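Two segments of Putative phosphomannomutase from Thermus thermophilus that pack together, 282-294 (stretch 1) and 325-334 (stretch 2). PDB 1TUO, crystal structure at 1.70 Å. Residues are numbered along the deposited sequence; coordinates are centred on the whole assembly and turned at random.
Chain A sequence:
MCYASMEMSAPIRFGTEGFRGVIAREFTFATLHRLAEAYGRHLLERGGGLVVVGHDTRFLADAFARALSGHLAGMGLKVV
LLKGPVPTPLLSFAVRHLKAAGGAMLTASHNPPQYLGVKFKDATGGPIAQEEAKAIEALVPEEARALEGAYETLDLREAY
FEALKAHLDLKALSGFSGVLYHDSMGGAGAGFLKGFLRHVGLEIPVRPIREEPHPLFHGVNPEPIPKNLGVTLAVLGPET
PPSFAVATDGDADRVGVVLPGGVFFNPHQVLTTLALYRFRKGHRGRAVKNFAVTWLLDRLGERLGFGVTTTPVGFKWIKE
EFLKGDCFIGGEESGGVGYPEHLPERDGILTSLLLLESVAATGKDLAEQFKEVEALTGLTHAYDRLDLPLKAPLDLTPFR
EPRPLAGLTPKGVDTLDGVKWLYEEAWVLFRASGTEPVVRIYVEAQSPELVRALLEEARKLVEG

Stretch 1 282-294: GHRGRAVKNFAVT
Stretch 2 325-334: GDCFIGGEES

Strand 286-290 runs parallel to strand 329-331, their axes 9° apart and 4.7 Å at closest approach. Gly-282, at phi/psi 111/-5, ends a helix in a Schellman motif, a positive phi that favours glycine. His-283 (chi1 m) then points toward stretch 2, its CB 3.9 Å from Phe-328 CB. Gly-285, at 118/-154, lies against the partner chain, its CA 3.3 Å from Asp-326 O; a CB here would clash with that oxygen.

The extended backbone of Arg-286 opens the parallel ladder, bonding on both sides of its partner Cys-327: Arg-286 N donates to Asp-326 O (3.0 Å) and Phe-328 N to Arg-286 O (3.0 Å). Its side chain (p, t, t) lays one face of the guanidinium against Cys-327 SG, with Arg-286 NE 3.6 Å from it. Ala-287 points to the other face of the sheet from Arg-286, as does the CA-to-CB bond of Ile-329, and Ala-287 CB lies 3.7 Å from Ile-329 CG2, while Phe-328 (chi1 p, chi2 -83°) turns its CE1 to 4.1 Å from Ala-287 CB at the chain's corner.

Val-288 (t), a beta-branched residue suited to a strand, pairs with Gly-330: its N donates to Ile-329 O (3.0 Å) and its O accepts from Gly-331 N (2.8 Å). Its CG2 meets Cys-327 SG at 3.6 Å. Lys-289, paired with Gly-331, leads its amine away, where NZ bonds Val-293 O (2.9 Å).

Asn-290 (p) finishes the strand with a weak bond from its N to Gly-331 O (3.3 Å). Its amide serves two ways: ND2 donates to Glu-333 OE1 (2.9 Å) and to a water that bonds Glu-332 OE1, while OD1 accepts from Ala-292 N (2.8 Å), bracing the type I turn 290-293. Ala-292 CB comes unusually close to Glu-333 CG, at 3.1 Å, shorter than a comfortable carbon-carbon contact. Val-293 (t) sets CG2 3.6 Å from Glu-333 N.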

ATOM      1  N   GLY A 282      10.479 -21.449   1.871  1.00 29.94           N
ATOM      2  CA  GLY A 282       9.651 -22.488   2.455  1.00 31.90           C
ATOM      3  C   GLY A 282       8.207 -22.128   2.756  1.00 31.92           C
ATOM      4  O   GLY A 282       7.438 -22.990   3.179  1.00 31.15           O
ATOM      5  N   HIS A 283       7.831 -20.868   2.552  1.00 33.74           N
ATOM      6  CA  HIS A 283       6.453 -20.452   2.805  1.00 35.75           C
ATOM      7  C   HIS A 283       5.520 -21.189   1.848  1.00 36.10           C
ATOM      8  O   HIS A 283       5.783 -21.266   0.645  1.00 35.96           O
ATOM      9  CB  HIS A 283       6.284 -18.945   2.594  1.00 37.88           C
ATOM     10  CG  HIS A 283       7.012 -18.099   3.591  1.00 41.49           C
ATOM     11  ND1 HIS A 283       8.385 -18.107   3.714  1.00 42.95           N
ATOM     12  CD2 HIS A 283       6.558 -17.192   4.489  1.00 43.32           C
ATOM     13  CE1 HIS A 283       8.746 -17.239   4.642  1.00 45.13           C
ATOM     14  NE2 HIS A 283       7.657 -16.670   5.128  1.00 44.42           N
ATOM     15  N   ARG A 284       4.429 -21.723   2.382  1.00 36.55           N
ATOM     16  CA  ARG A 284       3.467 -22.441   1.561  1.00 37.00           C
ATOM     17  C   ARG A 284       2.102 -21.780   1.614  1.00 35.33           C
ATOM     18  O   ARG A 284       1.856 -20.900   2.439  1.00 35.04           O
ATOM     19  CB  ARG A 284       3.358 -23.899   2.013  1.00 39.19           C
ATOM     20  CG  ARG A 284       3.862 -24.893   0.975  1.00 41.66           C
ATOM     21  CD  ARG A 284       5.286 -24.566   0.556  1.00 43.39           C
ATOM     22  NE  ARG A 284       5.779 -25.444  -0.502  1.00 45.62           N
ATOM     23  CZ  ARG A 284       6.979 -25.331  -1.062  1.00 46.12           C
ATOM     24  NH1 ARG A 284       7.811 -24.377  -0.665  1.00 47.20           N
ATOM     25  NH2 ARG A 284       7.352 -26.174  -2.015  1.00 49.15           N
ATOM     26  N   GLY A 285       1.220 -22.215   0.725  1.00 33.51           N
ATOM     27  CA  GLY A 285      -0.112 -21.650   0.670  1.00 32.03           C
ATOM     28  C   GLY A 285      -0.319 -21.004  -0.685  1.00 30.62           C
ATOM     29  O   GLY A 285       0.327 -21.374  -1.661  1.00 31.65           O
ATOM     30  N   ARG A 286      -1.210 -20.028  -0.746  1.00 28.44           N
ATOM     31  CA  ARG A 286      -1.488 -19.358  -2.007  1.00 27.09           C
ATOM     32  C   ARG A 286      -1.095 -17.888  -1.989  1.00 25.33           C
ATOM     33  O   ARG A 286      -0.906 -17.288  -0.932  1.00 21.97           O
ATOM     34  CB  ARG A 286      -2.976 -19.487  -2.327  1.00 29.07           C
ATOM     35  CG  ARG A 286      -3.843 -19.077  -1.159  1.00 30.10           C
ATOM     36  CD  ARG A 286      -5.326 -19.341  -1.379  1.00 30.27           C
ATOM     37  NE  ARG A 286      -6.072 -18.970  -0.181  1.00 29.31           N
ATOM     38  CZ  ARG A 286      -7.138 -18.176  -0.167  1.00 29.56           C
ATOM     39  NH1 ARG A 286      -7.611 -17.655  -1.296  1.00 28.81           N
ATOM     40  NH2 ARG A 286      -7.723 -17.889   0.985  1.00 28.91           N
ATOM     41  N   ALA A 287      -0.949 -17.325  -3.180  1.00 23.24           N
ATOM     42  CA  ALA A 287      -0.625 -15.918  -3.335  1.00 22.87           C
ATOM     43  C   ALA A 287      -1.940 -15.290  -3.779  1.00 22.51           C
ATOM     44  O   ALA A 287      -2.685 -15.896  -4.552  1.00 22.83           O
ATOM     45  CB  ALA A 287       0.441 -15.736  -4.415  1.00 23.39           C
ATOM     46  N   VAL A 288      -2.236 -14.089  -3.291  1.00 21.21           N
ATOM     47  CA  VAL A 288      -3.471 -13.410  -3.661  1.00 21.13           C
ATOM     48  C   VAL A 288      -3.104 -12.136  -4.417  1.00 21.67           C
ATOM     49  O   VAL A 288      -2.206 -11.409  -4.007  1.00 22.25           O
ATOM     50  CB  VAL A 288      -4.305 -13.050  -2.411  1.00 20.21           C
ATOM     51  CG1 VAL A 288      -5.685 -12.545  -2.831  1.00 21.38           C
ATOM     52  CG2 VAL A 288      -4.417 -14.267  -1.496  1.00 22.22           C
ATOM     53  N   LYS A 289      -3.788 -11.884  -5.529  1.00 21.79           N
ATOM     54  CA  LYS A 289      -3.507 -10.702  -6.348  1.00 20.98           C
ATOM     55  C   LYS A 289      -4.787 -10.110  -6.909  1.00 22.41           C
ATOM     56  O   LYS A 289      -5.747 -10.834  -7.166  1.00 21.39           O
ATOM     57  CB  LYS A 289      -2.587 -11.079  -7.519  1.00 21.36           C
ATOM     58  CG  LYS A 289      -3.135 -12.219  -8.385  1.00 22.30           C
ATOM     59  CD  LYS A 289      -2.417 -12.350  -9.736  1.00 25.04           C
ATOM     60  CE  LYS A 289      -3.230 -11.708 -10.861  1.00 25.42           C
ATOM     61  NZ  LYS A 289      -2.689 -11.995 -12.230  1.00 27.72           N
ATOM     62  N   ASN A 290      -4.824  -8.793  -7.099  1.00 21.66           N
ATOM     63  CA  ASN A 290      -6.028  -8.228  -7.684  1.00 21.63           C
ATOM     64  C   ASN A 290      -5.966  -8.406  -9.201  1.00 21.22           C
ATOM     65  O   ASN A 290      -4.943  -8.829  -9.752  1.00 21.75           O
ATOM     66  CB  ASN A 290      -6.245  -6.752  -7.281  1.00 22.50           C
ATOM     67  CG  ASN A 290      -5.331  -5.771  -8.006  1.00 24.79           C
ATOM     68  OD1 ASN A 290      -4.857  -6.019  -9.117  1.00 23.77           O
ATOM     69  ND2 ASN A 290      -5.117  -4.615  -7.380  1.00 23.19           N
ATOM     70  N   PHE A 291      -7.072  -8.088  -9.861  1.00 21.31           N
ATOM     71  CA  PHE A 291      -7.241  -8.247 -11.303  1.00 21.75           C
ATOM     72  C   PHE A 291      -6.235  -7.566 -12.237  1.00 21.58           C
ATOM     73  O   PHE A 291      -6.080  -7.986 -13.381  1.00 22.87           O
ATOM     74  CB  PHE A 291      -8.666  -7.805 -11.657  1.00 22.49           C
ATOM     75  CG  PHE A 291      -9.203  -8.391 -12.931  1.00 24.02           C
ATOM     76  CD1 PHE A 291      -9.042  -9.743 -13.218  1.00 23.85           C
ATOM     77  CD2 PHE A 291      -9.939  -7.601 -13.813  1.00 24.49           C
ATOM     78  CE1 PHE A 291      -9.608 -10.306 -14.363  1.00 24.15           C
ATOM     79  CE2 PHE A 291     -10.510  -8.152 -14.957  1.00 25.11           C
ATOM     80  CZ  PHE A 291     -10.346  -9.507 -15.234  1.00 25.25           C
ATOM     81  N   ALA A 292      -5.554  -6.527 -11.765  1.00 21.26           N
ATOM     82  CA  ALA A 292      -4.607  -5.810 -12.618  1.00 22.06           C
ATOM     83  C   ALA A 292      -3.149  -6.214 -12.422  1.00 22.71           C
ATOM     84  O   ALA A 292      -2.244  -5.621 -13.018  1.00 23.08           O
ATOM     85  CB  ALA A 292      -4.768  -4.303 -12.413  1.00 23.68           C
ATOM     86  N   VAL A 293      -2.920  -7.223 -11.589  1.00 22.21           N
ATOM     87  CA  VAL A 293      -1.573  -7.708 -11.330  1.00 20.74           C
ATOM     88  C   VAL A 293      -1.080  -8.624 -12.452  1.00 20.54           C
ATOM     89  O   VAL A 293      -1.851  -9.383 -13.037  1.00 20.71           O
ATOM     90  CB  VAL A 293      -1.516  -8.470  -9.979  1.00 22.01           C
ATOM     91  CG1 VAL A 293      -0.177  -9.173  -9.823  1.00 20.51           C
ATOM     92  CG2 VAL A 293      -1.738  -7.494  -8.825  1.00 20.89           C
ATOM     93  N   THR A 294       0.215  -8.532 -12.732  1.00 19.85           N
ATOM     94  CA  THR A 294       0.887  -9.313 -13.769  1.00 19.46           C
ATOM     95  C   THR A 294       0.525 -10.790 -13.762  1.00 21.02           C
ATOM     96  O   THR A 294       0.385 -11.394 -12.696  1.00 20.20           O
ATOM     97  CB  THR A 294       2.418  -9.227 -13.615  1.00 20.06           C
ATOM     98  OG1 THR A 294       3.045 -10.092 -14.571  1.00 20.32           O
ATOM     99  CG2 THR A 294       2.835  -9.662 -12.207  1.00 19.89           C
ATOM    100  N   GLY A 325      -6.267 -17.791   6.456  1.00 34.54           N
ATOM    101  CA  GLY A 325      -5.076 -18.408   7.020  1.00 34.46           C
ATOM    102  C   GLY A 325      -4.262 -19.360   6.162  1.00 34.52           C
ATOM    103  O   GLY A 325      -3.421 -20.097   6.686  1.00 34.90           O
ATOM    104  N   ASP A 326      -4.480 -19.343   4.852  1.00 33.47           N
ATOM    105  CA  ASP A 326      -3.753 -20.237   3.959  1.00 32.39           C
ATOM    106  C   ASP A 326      -3.009 -19.479   2.856  1.00 29.87           C
ATOM    107  O   ASP A 326      -2.781 -20.020   1.776  1.00 30.51           O
ATOM    108  CB  ASP A 326      -4.732 -21.241   3.338  1.00 36.63           C
ATOM    109  CG  ASP A 326      -4.031 -22.378   2.615  1.00 41.34           C
ATOM    110  OD1 ASP A 326      -4.731 -23.202   1.983  1.00 44.78           O
ATOM    111  OD2 ASP A 326      -2.785 -22.459   2.679  1.00 44.64           O
ATOM    112  N   CYS A 327      -2.626 -18.234   3.134  1.00 27.34           N
ATOM    113  CA  CYS A 327      -1.913 -17.408   2.155  1.00 24.51           C
ATOM    114  C   CYS A 327      -0.494 -17.082   2.635  1.00 23.97           C
ATOM    115  O   CYS A 327      -0.212 -17.154   3.834  1.00 23.95           O
ATOM    116  CB  CYS A 327      -2.660 -16.087   1.934  1.00 23.86           C
ATOM    117  SG  CYS A 327      -4.410 -16.208   1.502  1.00 24.42           S
ATOM    118  N   PHE A 328       0.401 -16.729   1.710  1.00 22.30           N
ATOM    119  CA  PHE A 328       1.757 -16.353   2.113  1.00 22.42           C
ATOM    120  C   PHE A 328       2.158 -14.978   1.582  1.00 22.21           C
ATOM    121  O   PHE A 328       3.204 -14.445   1.936  1.00 22.35           O
ATOM    122  CB  PHE A 328       2.800 -17.422   1.719  1.00 22.67           C
ATOM    123  CG  PHE A 328       3.118 -17.486   0.248  1.00 23.21           C
ATOM    124  CD1 PHE A 328       2.303 -18.194  -0.628  1.00 23.80           C
ATOM    125  CD2 PHE A 328       4.262 -16.869  -0.253  1.00 24.37           C
ATOM    126  CE1 PHE A 328       2.625 -18.291  -1.989  1.00 23.03           C
ATOM    127  CE2 PHE A 328       4.592 -16.956  -1.601  1.00 22.64           C
ATOM    128  CZ  PHE A 328       3.777 -17.668  -2.472  1.00 23.10           C
ATOM    129  N   ILE A 329       1.309 -14.397   0.742  1.00 20.92           N
ATOM    130  CA  ILE A 329       1.577 -13.064   0.210  1.00 19.86           C
ATOM    131  C   ILE A 329       0.345 -12.554  -0.528  1.00 19.87           C
ATOM    132  O   ILE A 329      -0.440 -13.340  -1.054  1.00 20.35           O
ATOM    133  CB  ILE A 329       2.799 -13.072  -0.746  1.00 19.00           C
ATOM    134  CG1 ILE A 329       3.313 -11.642  -0.948  1.00 18.75           C
ATOM    135  CG2 ILE A 329       2.418 -13.690  -2.086  1.00 18.72           C
ATOM    136  CD1 ILE A 329       4.641 -11.574  -1.706  1.00 18.81           C
ATOM    137  N   GLY A 330       0.161 -11.238  -0.543  1.00 19.38           N
ATOM    138  CA  GLY A 330      -0.980 -10.658  -1.238  1.00 20.40           C
ATOM    139  C   GLY A 330      -0.548  -9.337  -1.836  1.00 20.05           C
ATOM    140  O   GLY A 330       0.110  -8.545  -1.169  1.00 20.33           O
ATOM    141  N   GLY A 331      -0.908  -9.072  -3.085  1.00 19.95           N
ATOM    142  CA  GLY A 331      -0.461  -7.814  -3.653  1.00 20.55           C
ATOM    143  C   GLY A 331      -1.360  -7.166  -4.676  1.00 22.39           C
ATOM    144  O   GLY A 331      -2.250  -7.795  -5.253  1.00 20.19           O
ATOM    145  N   GLU A 332      -1.106  -5.880  -4.889  1.00 22.38           N
ATOM    146  CA  GLU A 332      -1.849  -5.084  -5.849  1.00 24.69           C
ATOM    147  C   GLU A 332      -0.887  -4.516  -6.886  1.00 25.43           C
ATOM    148  O   GLU A 332       0.327  -4.512  -6.688  1.00 27.12           O
ATOM    149  CB  GLU A 332      -2.560  -3.943  -5.135  1.00 24.48           C
ATOM    150  CG  GLU A 332      -3.583  -4.389  -4.120  1.00 27.97           C
ATOM    151  CD  GLU A 332      -4.199  -3.217  -3.398  1.00 30.35           C
ATOM    152  OE1 GLU A 332      -5.370  -3.318  -2.986  1.00 32.09           O
ATOM    153  OE2 GLU A 332      -3.499  -2.196  -3.239  1.00 32.52           O
ATOM    154  N   GLU A 333      -1.438  -4.028  -7.987  1.00 26.21           N
ATOM    155  CA  GLU A 333      -0.630  -3.459  -9.056  1.00 28.04           C
ATOM    156  C   GLU A 333      -0.115  -2.065  -8.702  1.00 27.71           C
ATOM    157  O   GLU A 333       0.643  -1.467  -9.465  1.00 27.34           O
ATOM    158  CB  GLU A 333      -1.458  -3.401 -10.340  1.00 30.18           C
ATOM    159  CG  GLU A 333      -2.943  -3.241 -10.087  1.00 35.25           C
ATOM    160  CD  GLU A 333      -3.269  -2.012  -9.263  1.00 36.17           C
ATOM    161  OE1 GLU A 333      -4.083  -2.125  -8.321  1.00 34.74           O
ATOM    162  OE2 GLU A 333      -2.712  -0.934  -9.563  1.00 40.40           O
ATOM    163  N   SER A 334      -0.514  -1.568  -7.534  1.00 29.00           N
ATOM    164  CA  SER A 334      -0.118  -0.233  -7.084  1.00 30.09           C
ATOM    165  C   SER A 334       1.050  -0.155  -6.108  1.00 29.59           C
ATOM    166  O   SER A 334       1.388   0.932  -5.632  1.00 29.98           O
ATOM    167  CB  SER A 334      -1.322   0.479  -6.469  1.00 31.70           C
ATOM    168  OG  SER A 334      -2.291   0.758  -7.460  1.00 38.63           O
TER
HETATM  169  O   HOH W   1      -6.773  -4.814  -4.782  1.00 28.51           O